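Local coordinates for pesticidal crystal protein CRY4AA (PDB 2C9K) that kills mosquito larvae by binding midgut epithelial cells and causing their colloid-osmotic lysis, this chain being the toxin's functional three-domain part, at residues G204-K209 with T224-Y228. Sequence-based numbering, arbitrary orientation.
Sequences GLNLIK and TYNTY
This is an antiparallel helix-helix packing contact in the N-terminal helical domain. The last turn of helix 183-208 meets the start of helix 222-240, and the chain between them is mostly loop. G204-I208 and T224-Y228 are both alpha-helical. The local axes of 204-208 and 224-228 cross at 164° and come within 9.6 Å. The backbones are nearest at I208 and Y225, whose CA atoms lie 5.9 Å apart. I208 (m, t) points toward helix 222-240. Its CD1 is 3.5 Å from Y228 CB and 3.6 Å from T224 O, and its CG2 is 3.7 Å from Y225 N. I208 thus packs against one turn of the partner helix. Y225 and Y228 both have chi1 t; the Y228 CB points toward 204-209, the Y225 CB sideways with the ring end nearer. L205, with chi1 off-well at -133° and chi2 p, puts CD1 between the two rings. This methyl sits over a face of the Y225 ring, a CH-pi contact at 4.1 Å from the centroid. It also lies at the edge of the Y228 ring, 3.6 Å from CD2. L205 CG is 3.3 Å from Y225 OH. G204 CA is 3.7 Å from Y228 OH; a beta carbon at this glycine would clash with that hydroxyl. Next along the chain, K209 CB is 4.0 Å from Y225 CE1. The segments meet by van der Waals contact, mostly between apolar side-chain groups. I57 of helix 46-58 touches I208, T224 and Y228, while F279 meets the Y225 ring edge-to-face. Such packing of sequence-adjacent, antiparallel helices is typical of the delta-endotoxin alpha-helical bundle, the domain associated with pore formation.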
ATOM      1  N   GLY A 204      -0.000 -11.809 -13.446  1.00 30.44           N
ATOM      2  CA  GLY A 204       0.116 -10.656 -14.323  1.00 29.38           C
ATOM      3  C   GLY A 204       1.543 -10.150 -14.337  1.00 29.17           C
ATOM      4  O   GLY A 204       2.100  -9.839 -15.394  1.00 27.92           O
ATOM      5  N   LEU A 205       2.130 -10.070 -13.145  1.00 28.68           N
ATOM      6  CA  LEU A 205       3.502  -9.617 -12.976  1.00 27.51           C
ATOM      7  C   LEU A 205       4.394 -10.524 -13.811  1.00 27.45           C
ATOM      8  O   LEU A 205       5.315 -10.061 -14.480  1.00 28.14           O
ATOM      9  CB  LEU A 205       3.897  -9.702 -11.495  1.00 27.34           C
ATOM     10  CG  LEU A 205       4.612  -8.495 -10.859  1.00 26.50           C
ATOM     11  CD1 LEU A 205       3.911  -7.199 -11.216  1.00 25.91           C
ATOM     12  CD2 LEU A 205       4.637  -8.670  -9.357  1.00 24.66           C
ATOM     13  N   ASN A 206       4.097 -11.819 -13.783  1.00 28.02           N
ATOM     14  CA  ASN A 206       4.872 -12.797 -14.531  1.00 27.15           C
ATOM     15  C   ASN A 206       4.559 -12.756 -16.018  1.00 27.35           C
ATOM     16  O   ASN A 206       5.401 -13.088 -16.847  1.00 27.75           O
ATOM     17  CB  ASN A 206       4.626 -14.194 -13.975  1.00 27.71           C
ATOM     18  CG  ASN A 206       5.257 -15.272 -14.824  1.00 30.25           C
ATOM     19  OD1 ASN A 206       4.623 -15.806 -15.737  1.00 30.85           O
ATOM     20  ND2 ASN A 206       6.516 -15.593 -14.540  1.00 30.30           N
ATOM     21  N   LEU A 207       3.345 -12.349 -16.362  1.00 27.79           N
ATOM     22  CA  LEU A 207       2.978 -12.246 -17.765  1.00 27.48           C
ATOM     23  C   LEU A 207       3.885 -11.188 -18.389  1.00 29.01           C
ATOM     24  O   LEU A 207       4.595 -11.444 -19.362  1.00 31.66           O
ATOM     25  CB  LEU A 207       1.515 -11.820 -17.903  1.00 25.70           C
ATOM     26  CG  LEU A 207       1.038 -11.508 -19.324  1.00 24.06           C
ATOM     27  CD1 LEU A 207       1.190 -12.746 -20.194  1.00 22.04           C
ATOM     28  CD2 LEU A 207      -0.407 -11.030 -19.293  1.00 23.25           C
ATOM     29  N   ILE A 208       3.870  -9.994 -17.812  1.00 28.37           N
ATOM     30  CA  ILE A 208       4.688  -8.906 -18.320  1.00 27.53           C
ATOM     31  C   ILE A 208       6.165  -9.266 -18.359  1.00 27.96           C
ATOM     32  O   ILE A 208       6.823  -9.095 -19.378  1.00 28.42           O
ATOM     33  CB  ILE A 208       4.514  -7.630 -17.464  1.00 25.41           C
ATOM     34  CG1 ILE A 208       3.051  -7.171 -17.515  1.00 24.52           C
ATOM     35  CG2 ILE A 208       5.443  -6.540 -17.963  1.00 23.95           C
ATOM     36  CD1 ILE A 208       2.763  -5.927 -16.725  1.00 24.01           C
ATOM     37  N   LYS A 209       6.680  -9.777 -17.246  1.00 29.02           N
ATOM     38  CA  LYS A 209       8.092 -10.131 -17.140  1.00 29.27           C
ATOM     39  C   LYS A 209       8.477 -11.288 -18.039  1.00 29.64           C
ATOM     40  O   LYS A 209       9.642 -11.676 -18.107  1.00 30.41           O
ATOM     41  CB  LYS A 209       8.423 -10.473 -15.689  1.00 28.47           C
ATOM     42  CG  LYS A 209       9.904 -10.521 -15.368  1.00 29.29           C
ATOM     43  CD  LYS A 209      10.105 -10.781 -13.881  1.00 31.86           C
ATOM     44  CE  LYS A 209      11.569 -10.763 -13.487  1.00 32.71           C
ATOM     45  NZ  LYS A 209      11.734 -10.991 -12.021  1.00 34.02           N
ATOM     46  N   THR A 224       6.541  -1.165 -17.994  1.00 20.44           N
ATOM     47  CA  THR A 224       5.221  -1.775 -18.053  1.00 18.71           C
ATOM     48  C   THR A 224       5.015  -2.577 -16.773  1.00 17.48           C
ATOM     49  O   THR A 224       3.949  -2.576 -16.182  1.00 15.81           O
ATOM     50  CB  THR A 224       5.114  -2.693 -19.286  1.00 17.67           C
ATOM     51  OG1 THR A 224       5.223  -1.897 -20.475  1.00 13.56           O
ATOM     52  CG2 THR A 224       3.798  -3.451 -19.280  1.00 16.08           C
ATOM     53  N   TYR A 225       6.075  -3.249 -16.356  1.00 18.52           N
ATOM     54  CA  TYR A 225       6.067  -4.060 -15.160  1.00 19.00           C
ATOM     55  C   TYR A 225       5.788  -3.137 -13.982  1.00 19.27           C
ATOM     56  O   TYR A 225       4.950  -3.418 -13.130  1.00 19.00           O
ATOM     57  CB  TYR A 225       7.442  -4.727 -15.002  1.00 20.79           C
ATOM     58  CG  TYR A 225       7.568  -5.634 -13.804  1.00 22.11           C
ATOM     59  CD1 TYR A 225       7.343  -7.005 -13.910  1.00 23.42           C
ATOM     60  CD2 TYR A 225       7.878  -5.116 -12.554  1.00 22.83           C
ATOM     61  CE1 TYR A 225       7.425  -7.835 -12.799  1.00 23.82           C
ATOM     62  CE2 TYR A 225       7.958  -5.933 -11.443  1.00 25.44           C
ATOM     63  CZ  TYR A 225       7.734  -7.288 -11.571  1.00 24.54           C
ATOM     64  OH  TYR A 225       7.840  -8.084 -10.459  1.00 26.46           O
ATOM     65  N   ASN A 226       6.492  -2.016 -13.949  1.00 19.76           N
ATOM     66  CA  ASN A 226       6.335  -1.070 -12.861  1.00 20.61           C
ATOM     67  C   ASN A 226       4.954  -0.402 -12.824  1.00 21.55           C
ATOM     68  O   ASN A 226       4.389  -0.201 -11.748  1.00 22.56           O
ATOM     69  CB  ASN A 226       7.435  -0.011 -12.947  1.00 19.48           C
ATOM     70  CG  ASN A 226       7.406   0.945 -11.783  1.00 21.23           C
ATOM     71  OD1 ASN A 226       7.710   0.570 -10.648  1.00 21.70           O
ATOM     72  ND2 ASN A 226       7.033   2.194 -12.053  1.00 20.66           N
ATOM     73  N   THR A 227       4.407  -0.062 -13.987  1.00 20.89           N
ATOM     74  CA  THR A 227       3.103   0.584 -14.030  1.00 20.03           C
ATOM     75  C   THR A 227       2.033  -0.355 -13.484  1.00 20.20           C
ATOM     76  O   THR A 227       1.211   0.025 -12.648  1.00 19.68           O
ATOM     77  CB  THR A 227       2.730   0.999 -15.472  1.00 19.20           C
ATOM     78  OG1 THR A 227       3.713   1.909 -15.971  1.00 20.59           O
ATOM     79  CG2 THR A 227       1.376   1.681 -15.502  1.00 17.55           C
ATOM     80  N   TYR A 228       2.052  -1.590 -13.963  1.00 20.38           N
ATOM     81  CA  TYR A 228       1.086  -2.583 -13.528  1.00 20.84           C
ATOM     82  C   TYR A 228       1.118  -2.763 -12.005  1.00 22.22           C
ATOM     83  O   TYR A 228       0.082  -2.994 -11.374  1.00 21.42           O
ATOM     84  CB  TYR A 228       1.378  -3.909 -14.212  1.00 16.80           C
ATOM     85  CG  TYR A 228       0.502  -5.023 -13.729  1.00 18.65           C
ATOM     86  CD1 TYR A 228      -0.844  -5.091 -14.085  1.00 17.20           C
ATOM     87  CD2 TYR A 228       1.016  -6.016 -12.905  1.00 19.67           C
ATOM     88  CE1 TYR A 228      -1.648  -6.123 -13.637  1.00 17.12           C
ATOM     89  CE2 TYR A 228       0.219  -7.053 -12.450  1.00 19.30           C
ATOM     90  CZ  TYR A 228      -1.107  -7.106 -12.819  1.00 18.60           C
ATOM     91  OH  TYR A 228      -1.870  -8.163 -12.372  1.00 21.21           O
TER